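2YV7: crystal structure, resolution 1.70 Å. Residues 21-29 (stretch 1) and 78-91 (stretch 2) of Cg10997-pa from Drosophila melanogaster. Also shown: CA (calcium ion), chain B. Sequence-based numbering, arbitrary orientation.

Stretch 1, residues 21-29: PEIELIIKA
Stretch 2 78-91: NFEATHPPILIDNG

Two antiparallel strands illustrate how a backbone ladder fixes register while alternating side chains serve two different faces. In Cg10997-pa, residues 22–28 run against residues 86–89 at 161°, with axes approaching to 4.8 Å, and the two stretches bury 670 Å² between them. Stretch 1 is extended throughout, with phi from about -60° to -126° and psi from 118° to 159°. Ile86 to Asp89 are extended too, phi -111° to -135° and psi 102° to 134°, preceded by Pro84 (-54/158) and Pro85 (-78/156).

Pro21 and Glu22 lead in from solvent. Ile23 (chi1 m, chi2 m) lies level with Asp89 and on the same face as Leu25 and Leu87. Its CG2 sits 3.9 Å from CG of Leu87, while its CD1 reaches 3.6 Å from OD1 of Asp89, whose chi1 is t.

Glu24 begins the ladder proper. Its N donates to O of Ile88 at 3.0 Å, and N of Ile88 returns a bond to O of Glu24 at 2.8 Å, both nearly linear; CA of Leu87 also approaches O of Glu24 at 3.6 Å in a CA-H...O contact. The side chain, t at chi1 and chi2, lies extended on the face of Ile26, Ile86 and Ile88, its CB 4.1 Å from CB of Ile88 and its OE1 3.6 Å from CD1 of Ile88, while OE2 is hydrogen-bonded elsewhere in the structure.

Leu25 (t, p) pairs with Leu87 (t, t) at a CA-CA distance of 4.8 Å, in a non-hydrogen-bonded position. Both are buried, and CD1 of Leu25 packs 3.9 Å from CB of Pro85.

Ile26, the residue most covered by the partner stretch, forms the second ring: N to O of Ile86, 2.9 Å; N of Ile86 to O of Ile26, 3.2 Å and more bent. Its chi1 m, chi2 t conformer carries CD1 to 4.0 Å from CD1 of Ile88 (m, t) and 3.8 Å from CE2 of Phe79 (chi1 m), joining strand and loop in one apolar patch. CB of Ile86 (m, t) lies 4.2 Å from CB of Ile26. CA of Pro85, after a cis peptide, also makes a CA-H...O contact of 3.1 Å with O of Ile26.

Beyond this pair the backbones diverge and no further hydrogen bond crosses: N of Lys28 is 5.9 Å from O of Pro84. The calcium ion binds O of His83 and O of Pro85, each at 2.6 Å, bracketing Pro84.

Ile27 (p, t) points away into buried surroundings. Lys28 (m, t, t, t) closes the interface with its aliphatic stem: CG lies 3.6 Å from CB of Pro84, and CE 3.6 Å from CD2 at the edge of His83.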

ATOM      1  N   PRO A  21     -21.255  10.144  -3.469  1.00 45.14           N
ATOM      2  CA  PRO A  21     -20.152  10.921  -4.051  1.00 46.68           C
ATOM      3  C   PRO A  21     -19.193  10.099  -4.913  1.00 51.11           C
ATOM      4  O   PRO A  21     -18.868   8.948  -4.585  1.00 46.95           O
ATOM      5  CB  PRO A  21     -19.388  11.406  -2.829  1.00 48.72           C
ATOM      6  CG  PRO A  21     -20.343  11.341  -1.725  1.00 46.33           C
ATOM      7  CD  PRO A  21     -21.243  10.200  -2.002  1.00 47.97           C
ATOM      8  N   GLU A  22     -18.743  10.678  -6.016  1.00 50.86           N
ATOM      9  CA  GLU A  22     -17.672  10.038  -6.766  1.00 50.57           C
ATOM     10  C   GLU A  22     -16.338  10.625  -6.340  1.00 48.39           C
ATOM     11  O   GLU A  22     -16.105  11.822  -6.480  1.00 43.24           O
ATOM     12  CB  GLU A  22     -17.870  10.169  -8.280  1.00 55.56           C
ATOM     13  CG  GLU A  22     -16.558  10.316  -9.049  1.00 60.22           C
ATOM     14  CD  GLU A  22     -16.570   9.640 -10.395  1.00 60.41           C
ATOM     15  OE1 GLU A  22     -16.973   8.450 -10.464  1.00 61.82           O
ATOM     16  OE2 GLU A  22     -16.140  10.295 -11.374  1.00 61.20           O
ATOM     17  N   ILE A  23     -15.453   9.778  -5.816  1.00 44.21           N
ATOM     18  CA  ILE A  23     -14.098  10.238  -5.518  1.00 39.14           C
ATOM     19  C   ILE A  23     -13.174   9.783  -6.620  1.00 35.27           C
ATOM     20  O   ILE A  23     -13.277   8.640  -7.067  1.00 35.83           O
ATOM     21  CB  ILE A  23     -13.614   9.715  -4.124  1.00 40.88           C
ATOM     22  CG1 ILE A  23     -14.688   9.964  -3.059  1.00 39.11           C
ATOM     23  CG2 ILE A  23     -12.303  10.380  -3.688  1.00 38.19           C
ATOM     24  CD1 ILE A  23     -14.928  11.442  -2.726  1.00 37.61           C
ATOM     25  N   GLU A  24     -12.282  10.688  -7.053  1.00 32.09           N
ATOM     26  CA  GLU A  24     -11.269  10.381  -8.059  1.00 36.22           C
ATOM     27  C   GLU A  24      -9.896  10.358  -7.397  1.00 33.05           C
ATOM     28  O   GLU A  24      -9.519  11.307  -6.720  1.00 34.14           O
ATOM     29  CB  GLU A  24     -11.261  11.393  -9.205  1.00 42.60           C
ATOM     30  CG  GLU A  24     -10.173  11.072 -10.249  1.00 46.78           C
ATOM     31  CD  GLU A  24     -10.171  11.987 -11.502  1.00 50.02           C
ATOM     32  OE1 GLU A  24     -10.800  13.076 -11.503  1.00 51.32           O
ATOM     33  OE2 GLU A  24      -9.497  11.616 -12.486  1.00 51.12           O
ATOM     34  N   LEU A  25      -9.169   9.247  -7.552  1.00 35.76           N
ATOM     35  CA  LEU A  25      -7.800   9.178  -7.064  1.00 30.91           C
ATOM     36  C   LEU A  25      -6.836   9.156  -8.257  1.00 29.04           C
ATOM     37  O   LEU A  25      -6.888   8.259  -9.083  1.00 29.34           O
ATOM     38  CB  LEU A  25      -7.571   7.945  -6.157  1.00 30.00           C
ATOM     39  CG  LEU A  25      -6.161   7.899  -5.552  1.00 29.16           C
ATOM     40  CD1 LEU A  25      -5.913   9.048  -4.580  1.00 29.97           C
ATOM     41  CD2 LEU A  25      -6.015   6.510  -4.863  1.00 30.92           C
ATOM     42  N   ILE A  26      -5.995  10.173  -8.345  1.00 28.35           N
ATOM     43  CA  ILE A  26      -4.953  10.148  -9.369  1.00 27.94           C
ATOM     44  C   ILE A  26      -3.724   9.430  -8.836  1.00 30.06           C
ATOM     45  O   ILE A  26      -3.205   9.795  -7.777  1.00 31.92           O
ATOM     46  CB  ILE A  26      -4.560  11.550  -9.836  1.00 31.25           C
ATOM     47  CG1 ILE A  26      -5.820  12.271 -10.402  1.00 35.54           C
ATOM     48  CG2 ILE A  26      -3.495  11.459 -10.877  1.00 34.78           C
ATOM     49  CD1 ILE A  26      -5.530  13.601 -11.141  1.00 36.81           C
ATOM     50  N   ILE A  27      -3.227   8.451  -9.599  1.00 29.47           N
ATOM     51  CA  ILE A  27      -2.024   7.677  -9.193  1.00 30.82           C
ATOM     52  C   ILE A  27      -0.915   7.676 -10.267  1.00 33.96           C
ATOM     53  O   ILE A  27      -1.186   7.896 -11.425  1.00 34.19           O
ATOM     54  CB  ILE A  27      -2.405   6.212  -8.718  1.00 33.47           C
ATOM     55  CG1 ILE A  27      -2.788   5.324  -9.899  1.00 32.46           C
ATOM     56  CG2 ILE A  27      -3.412   6.268  -7.588  1.00 33.46           C
ATOM     57  CD1 ILE A  27      -3.139   3.830  -9.551  1.00 29.62           C
ATOM     58  N   LYS A  28       0.326   7.410  -9.862  1.00 32.60           N
ATOM     59  CA  LYS A  28       1.488   7.374 -10.751  1.00 35.06           C
ATOM     60  C   LYS A  28       1.447   6.060 -11.505  1.00 37.01           C
ATOM     61  O   LYS A  28       1.152   5.002 -10.905  1.00 34.50           O
ATOM     62  CB  LYS A  28       2.779   7.396  -9.945  1.00 42.11           C
ATOM     63  CG  LYS A  28       3.113   8.740  -9.272  1.00 50.61           C
ATOM     64  CD  LYS A  28       4.282   8.607  -8.282  1.00 50.10           C
ATOM     65  CE  LYS A  28       5.086   9.936  -8.163  1.00 53.59           C
ATOM     66  NZ  LYS A  28       6.203   9.910  -7.150  1.00 52.45           N
ATOM     67  N   ALA A  29       1.693   6.141 -12.814  1.00 31.25           N
ATOM     68  CA  ALA A  29       1.771   4.993 -13.690  1.00 29.68           C
ATOM     69  C   ALA A  29       3.114   4.321 -13.552  1.00 30.29           C
ATOM     70  O   ALA A  29       4.123   4.953 -13.219  1.00 34.75           O
ATOM     71  CB  ALA A  29       1.617   5.398 -15.154  1.00 30.46           C
ATOM     72  N   ASN A  78      -3.172  22.703 -13.638  1.00 71.15           N
ATOM     73  CA  ASN A  78      -4.218  22.247 -12.710  1.00 71.02           C
ATOM     74  C   ASN A  78      -3.638  21.907 -11.350  1.00 67.01           C
ATOM     75  O   ASN A  78      -4.209  22.234 -10.321  1.00 65.25           O
ATOM     76  CB  ASN A  78      -4.963  21.021 -13.257  1.00 73.87           C
ATOM     77  CG  ASN A  78      -5.196  21.091 -14.752  1.00 76.30           C
ATOM     78  OD1 ASN A  78      -5.142  22.170 -15.358  1.00 76.71           O
ATOM     79  ND2 ASN A  78      -5.460  19.939 -15.360  1.00 75.25           N
ATOM     80  N   PHE A  79      -2.491  21.244 -11.359  1.00 66.77           N
ATOM     81  CA  PHE A  79      -1.871  20.783 -10.130  1.00 65.42           C
ATOM     82  C   PHE A  79      -0.479  21.387  -9.963  1.00 72.95           C
ATOM     83  O   PHE A  79      -0.016  21.606  -8.836  1.00 75.46           O
ATOM     84  CB  PHE A  79      -1.849  19.247 -10.118  1.00 55.51           C
ATOM     85  CG  PHE A  79      -3.198  18.620 -10.410  1.00 51.25           C
ATOM     86  CD1 PHE A  79      -4.290  18.882  -9.596  1.00 49.26           C
ATOM     87  CD2 PHE A  79      -3.367  17.782 -11.504  1.00 50.80           C
ATOM     88  CE1 PHE A  79      -5.510  18.309  -9.862  1.00 48.18           C
ATOM     89  CE2 PHE A  79      -4.597  17.205 -11.783  1.00 49.21           C
ATOM     90  CZ  PHE A  79      -5.677  17.478 -10.964  1.00 49.82           C
ATOM     91  N   GLU A  80       0.156  21.689 -11.098  1.00 77.51           N
ATOM     92  CA  GLU A  80       1.517  22.234 -11.145  1.00 78.11           C
ATOM     93  C   GLU A  80       2.573  21.217 -10.691  1.00 75.46           C
ATOM     94  O   GLU A  80       2.779  20.192 -11.348  1.00 73.41           O
ATOM     95  CB  GLU A  80       1.637  23.552 -10.356  1.00 82.39           C
ATOM     96  CG  GLU A  80       1.529  24.817 -11.204  1.00 85.49           C
ATOM     97  CD  GLU A  80       2.294  25.998 -10.597  1.00 86.01           C
ATOM     98  OE1 GLU A  80       3.365  25.773  -9.975  1.00 86.83           O
ATOM     99  OE2 GLU A  80       1.828  27.150 -10.750  1.00 86.36           O
ATOM    100  N   ALA A  81       3.233  21.508  -9.573  1.00 73.36           N
ATOM    101  CA  ALA A  81       4.432  20.776  -9.179  1.00 71.25           C
ATOM    102  C   ALA A  81       4.160  19.563  -8.268  1.00 69.29           C
ATOM    103  O   ALA A  81       5.097  18.895  -7.808  1.00 70.78           O
ATOM    104  CB  ALA A  81       5.428  21.731  -8.524  1.00 72.51           C
ATOM    105  N   THR A  82       2.883  19.274  -8.020  1.00 62.68           N
ATOM    106  CA  THR A  82       2.521  18.201  -7.094  1.00 56.83           C
ATOM    107  C   THR A  82       2.443  16.808  -7.758  1.00 53.85           C
ATOM    108  O   THR A  82       1.830  16.626  -8.825  1.00 50.49           O
ATOM    109  CB  THR A  82       1.264  18.549  -6.258  1.00 56.74           C
ATOM    110  OG1 THR A  82       0.732  17.359  -5.657  1.00 54.99           O
ATOM    111  CG2 THR A  82       0.203  19.210  -7.125  1.00 54.33           C
ATOM    112  N   HIS A  83       3.097  15.851  -7.106  1.00 49.91           N
ATOM    113  CA  HIS A  83       3.099  14.442  -7.501  1.00 50.35           C
ATOM    114  C   HIS A  83       1.883  13.674  -6.981  1.00 44.24           C
ATOM    115  O   HIS A  83       1.383  13.982  -5.893  1.00 40.61           O
ATOM    116  CB  HIS A  83       4.352  13.774  -6.928  1.00 56.75           C
ATOM    117  CG  HIS A  83       5.590  14.066  -7.708  1.00 59.64           C
ATOM    118  ND1 HIS A  83       6.295  15.241  -7.565  1.00 61.29           N
ATOM    119  CD2 HIS A  83       6.241  13.346  -8.651  1.00 61.44           C
ATOM    120  CE1 HIS A  83       7.339  15.228  -8.377  1.00 61.71           C
ATOM    121  NE2 HIS A  83       7.330  14.089  -9.047  1.00 62.12           N
ATOM    122  N   PRO A  84       1.411  12.667  -7.750  1.00 41.53           N
ATOM    123  CA  PRO A  84       0.397  11.756  -7.215  1.00 36.42           C
ATOM    124  C   PRO A  84       0.863  11.148  -5.878  1.00 36.52           C
ATOM    125  O   PRO A  84       2.073  11.155  -5.586  1.00 36.40           O
ATOM    126  CB  PRO A  84       0.223  10.724  -8.344  1.00 34.66           C
ATOM    127  CG  PRO A  84       0.551  11.575  -9.578  1.00 35.77           C
ATOM    128  CD  PRO A  84       1.758  12.316  -9.143  1.00 37.82           C
ATOM    129  N   PRO A  85      -0.084  10.679  -5.044  1.00 31.29           N
ATOM    130  CA  PRO A  85      -1.508  10.704  -5.321  1.00 26.66           C
ATOM    131  C   PRO A  85      -2.091  12.084  -5.081  1.00 29.71           C
ATOM    132  O   PRO A  85      -1.555  12.884  -4.308  1.00 31.62           O
ATOM    133  CB  PRO A  85      -2.099   9.767  -4.276  1.00 26.68           C
ATOM    134  CG  PRO A  85      -1.139   9.829  -3.145  1.00 30.89           C
ATOM    135  CD  PRO A  85       0.218  10.058  -3.733  1.00 29.74           C
ATOM    136  N   ILE A  86      -3.199  12.306  -5.755  1.00 31.76           N
ATOM    137  CA  ILE A  86      -4.006  13.512  -5.619  1.00 29.61           C
ATOM    138  C   ILE A  86      -5.422  13.041  -5.525  1.00 30.43           C
ATOM    139  O   ILE A  86      -5.854  12.191  -6.309  1.00 30.11           O
ATOM    140  CB  ILE A  86      -3.822  14.422  -6.875  1.00 34.08           C
ATOM    141  CG1 ILE A  86      -2.422  15.035  -6.874  1.00 32.40           C
ATOM    142  CG2 ILE A  86      -4.973  15.480  -6.912  1.00 34.32           C
ATOM    143  CD1 ILE A  86      -1.887  15.458  -8.268  1.00 38.77           C
ATOM    144  N   LEU A  87      -6.193  13.577  -4.558  1.00 30.06           N
ATOM    145  CA  LEU A  87      -7.561  13.112  -4.345  1.00 28.20           C
ATOM    146  C   LEU A  87      -8.541  14.238  -4.773  1.00 31.93           C
ATOM    147  O   LEU A  87      -8.375  15.366  -4.347  1.00 32.60           O
ATOM    148  CB  LEU A  87      -7.807  12.749  -2.872  1.00 30.82           C
ATOM    149  CG  LEU A  87      -9.167  12.259  -2.375  1.00 32.12           C
ATOM    150  CD1 LEU A  87      -9.068  11.594  -1.030  1.00 34.33           C
ATOM    151  CD2 LEU A  87     -10.223  13.395  -2.251  1.00 39.59           C
ATOM    152  N   ILE A  88      -9.473  13.914  -5.659  1.00 34.40           N
ATOM    153  CA  ILE A  88     -10.395  14.949  -6.204  1.00 35.45           C
ATOM    154  C   ILE A  88     -11.789  14.569  -5.759  1.00 37.62           C
ATOM    155  O   ILE A  88     -12.298  13.483  -6.074  1.00 41.34           O
ATOM    156  CB  ILE A  88     -10.320  15.125  -7.758  1.00 37.94           C
ATOM    157  CG1 ILE A  88      -8.877  15.339  -8.238  1.00 43.08           C
ATOM    158  CG2 ILE A  88     -11.207  16.337  -8.200  1.00 42.16           C
ATOM    159  CD1 ILE A  88      -8.750  15.513  -9.747  1.00 43.65           C
ATOM    160  N   ASP A  89     -12.374  15.475  -4.977  1.00 43.91           N
ATOM    161  CA  ASP A  89     -13.689  15.301  -4.353  1.00 45.06           C
ATOM    162  C   ASP A  89     -14.579  16.462  -4.867  1.00 50.61           C
ATOM    163  O   ASP A  89     -14.426  17.598  -4.411  1.00 46.60           O
ATOM    164  CB  ASP A  89     -13.498  15.381  -2.827  1.00 48.98           C
ATOM    165  CG  ASP A  89     -14.786  15.147  -2.028  1.00 49.52           C
ATOM    166  OD1 ASP A  89     -15.891  14.958  -2.603  1.00 51.70           O
ATOM    167  OD2 ASP A  89     -14.685  15.161  -0.775  1.00 50.72           O
ATOM    168  N   ASN A  90     -15.459  16.188  -5.840  1.00 53.75           N
ATOM    169  CA  ASN A  90     -16.276  17.252  -6.455  1.00 58.57           C
ATOM    170  C   ASN A  90     -15.466  18.565  -6.709  1.00 58.15           C
ATOM    171  O   ASN A  90     -15.729  19.603  -6.084  1.00 59.26           O
ATOM    172  CB  ASN A  90     -17.513  17.530  -5.567  1.00 64.50           C
ATOM    173  CG  ASN A  90     -18.781  17.828  -6.369  1.00 66.74           C
ATOM    174  OD1 ASN A  90     -18.779  18.658  -7.280  1.00 67.99           O
ATOM    175  ND2 ASN A  90     -19.876  17.173  -6.004  1.00 64.84           N
ATOM    176  N   GLY A  91     -14.474  18.498  -7.604  1.00 57.39           N
ATOM    177  CA  GLY A  91     -13.705  19.685  -8.053  1.00 51.06           C
ATOM    178  C   GLY A  91     -12.643  20.267  -7.136  1.00 49.51           C
ATOM    179  O   GLY A  91     -11.790  21.081  -7.577  1.00 51.19           O
TER
HETATM  180 CA    CA B 261       0.577  14.044  -3.371  1.00 38.31          CA